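Zn-dependent hydrolase, glyoxylase (Echinicola vietnamensis, PDB 6T5K) probably hydrolyses beta-lactam antibiotics, carbapenems among them, as a zinc-dependent class B metallo-beta-lactamase of an environmental bacterium. Local coordinates at residues Phe122-Thr125 and Leu126-Ala129. Sequence-based numbering, arbitrary orientation.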
ATOM      1  N   PHE A 122      -0.720   8.105   8.393  1.00 14.72           N
ATOM      2  CA  PHE A 122      -0.073   8.386   9.666  1.00 14.66           C
ATOM      3  C   PHE A 122       0.008   9.889   9.891  1.00 14.02           C
ATOM      4  O   PHE A 122       0.248  10.658   8.959  1.00 15.21           O
ATOM      5  CB  PHE A 122       1.338   7.818   9.621  1.00 15.74           C
ATOM      6  CG  PHE A 122       2.053   7.824  10.948  1.00 16.06           C
ATOM      7  CD1 PHE A 122       1.485   7.236  12.086  1.00 16.99           C
ATOM      8  CD2 PHE A 122       3.298   8.361  11.045  1.00 17.40           C
ATOM      9  CE1 PHE A 122       2.169   7.225  13.297  1.00 18.47           C
ATOM     10  CE2 PHE A 122       4.012   8.308  12.240  1.00 19.90           C
ATOM     11  CZ  PHE A 122       3.430   7.772  13.381  1.00 19.15           C
ATOM     12  N   LYS A 123      -0.141  10.304  11.144  1.00 16.29           N
ATOM     13  CA  LYS A 123      -0.147  11.730  11.453  1.00 17.01           C
ATOM     14  C   LYS A 123       1.046  12.452  10.839  1.00 16.04           C
ATOM     15  O   LYS A 123       0.907  13.561  10.310  1.00 18.42           O
ATOM     16  CB  LYS A 123      -0.195  11.928  12.974  1.00 19.05           C
ATOM     17  CG  LYS A 123       0.926  11.252  13.744  1.00 23.77           C
ATOM     18  CD  LYS A 123       0.732  11.354  15.262  1.00 27.59           C
ATOM     19  CE  LYS A 123       1.780  10.539  15.983  1.00 29.35           C
ATOM     20  NZ  LYS A 123       1.667  10.581  17.477  1.00 34.38           N
ATOM     21  N   ASN A 124       2.232  11.845  10.888  1.00 15.25           N
ATOM     22  CA  ASN A 124       3.410  12.518  10.366  1.00 15.50           C
ATOM     23  C   ASN A 124       3.457  12.534   8.852  1.00 15.14           C
ATOM     24  O   ASN A 124       4.161  13.376   8.289  1.00 16.96           O
ATOM     25  CB  ASN A 124       4.681  11.970  10.995  1.00 17.52           C
ATOM     26  CG  ASN A 124       4.807  12.409  12.435  1.00 20.15           C
ATOM     27  OD1 ASN A 124       4.111  13.347  12.889  1.00 21.99           O
ATOM     28  ND2 ASN A 124       5.683  11.759  13.165  1.00 22.82           N
ATOM     29  N   THR A 125       2.714  11.644   8.182  1.00 14.50           N
ATOM     30  CA  THR A 125       2.619  11.730   6.726  1.00 16.09           C
ATOM     31  C   THR A 125       1.955  13.024   6.293  1.00 16.80           C
ATOM     32  O   THR A 125       2.347  13.615   5.277  1.00 17.33           O
ATOM     33  CB  THR A 125       1.839  10.532   6.206  1.00 15.67           C
ATOM     34  OG1 THR A 125       2.495   9.338   6.655  1.00 15.36           O
ATOM     35  CG2 THR A 125       1.756  10.540   4.686  1.00 16.46           C
ATOM     36  N   LEU A 126       0.984  13.512   7.063  1.00 18.15           N
ATOM     37  CA  LEU A 126       0.340  14.770   6.695  1.00 18.76           C
ATOM     38  C   LEU A 126       1.349  15.914   6.670  1.00 19.42           C
ATOM     39  O   LEU A 126       1.420  16.677   5.701  1.00 20.10           O
ATOM     40  CB  LEU A 126      -0.789  15.079   7.663  1.00 19.27           C
ATOM     41  CG  LEU A 126      -2.107  14.362   7.344  1.00 19.30           C
ATOM     42  CD1 LEU A 126      -2.006  12.868   7.518  1.00 19.41           C
ATOM     43  CD2 LEU A 126      -3.218  14.927   8.223  1.00 21.04           C
ATOM     44  N   SER A 127       2.152  16.043   7.725  1.00 20.21           N
ATOM     45  CA  SER A 127       3.107  17.150   7.784  1.00 20.87           C
ATOM     46  C   SER A 127       4.212  16.970   6.752  1.00 20.43           C
ATOM     47  O   SER A 127       4.598  17.931   6.083  1.00 21.27           O
ATOM     48  CB  SER A 127       3.673  17.298   9.186  1.00 26.17           C
ATOM     49  OG  SER A 127       4.037  16.052   9.712  0.90 28.72           O
ATOM     50  N   LEU A 128       4.686  15.737   6.556  1.00 18.44           N
ATOM     51  CA  LEU A 128       5.726  15.520   5.553  1.00 17.25           C
ATOM     52  C   LEU A 128       5.212  15.832   4.151  1.00 18.50           C
ATOM     53  O   LEU A 128       5.926  16.426   3.340  1.00 18.74           O
ATOM     54  CB  LEU A 128       6.231  14.084   5.649  1.00 17.37           C
ATOM     55  CG  LEU A 128       7.090  13.843   6.869  1.00 17.92           C
ATOM     56  CD1 LEU A 128       7.235  12.377   7.128  1.00 16.87           C
ATOM     57  CD2 LEU A 128       8.490  14.471   6.713  1.00 20.68           C
ATOM     58  N   ALA A 129       3.980  15.437   3.846  1.00 19.20           N
ATOM     59  CA  ALA A 129       3.419  15.749   2.533  1.00 19.03           C
ATOM     60  C   ALA A 129       3.369  17.254   2.337  1.00 20.98           C
ATOM     61  O   ALA A 129       3.762  17.778   1.287  1.00 22.23           O
ATOM     62  CB  ALA A 129       2.024  15.151   2.422  1.00 18.71           C
TER
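Ser-127 turns its hydroxyl back onto the carbonyl of Asn-124, one turn earlier in the same helix, with OG 3.0 Å from Asn-124 O. Its chi1 of 45° sets OG between the backbone N and the carbonyl carbon of Ser-127, the rotation that brings it within bonding range. The same oxygen accepts the i to i+4 helical bond from Leu-128 N, also at 3.0 Å and nearly straight at N-H (164°). Both donors approach from one face of the carbonyl plane, but differently: the amide lies close to the C=O direction, whereas OG stands above the plane at a C=O...O angle of 111°. Two bonds therefore grip Asn-124 O, while Leu-128 CG packs against it at 3.3 Å. The next rung is regular, Ala-129 N bonding to Thr-125 O at 2.8 Å.

Leu-126, on a different side of the helix, likewise reaches back toward its start. With CG anti to its carbonyl carbon, the branch runs back so that CD1 rests 3.5 Å from Phe-122 O, and CB packs on Lys-123 O. Phe-122 occupies the N-cap position, and the first turn is held by two weak bonds, from Thr-125 N to Phe-122 O and from Leu-126 N to Lys-123 O (3.2 Å).

Helix 123-131 follows directly from strand 119-122 and leads toward strand 139-141, forming a beta-alpha-beta unit at one end of the larger sheet of the metallo-beta-lactamase fold. Thr-125 OG1 hydrogen-bonds Asp-166, and Leu-128 packs on Phe-101 and Gln-165, placing this side of the helix beside the zinc-site loops; the Thr-125 side chain is about 5 Å from that of the zinc ligand His-100. At the strand junction, the Phe-122 ring stacks with Tyr-158, whereas Lys-123 NZ bonds Ser-142, just beyond strand 139-141.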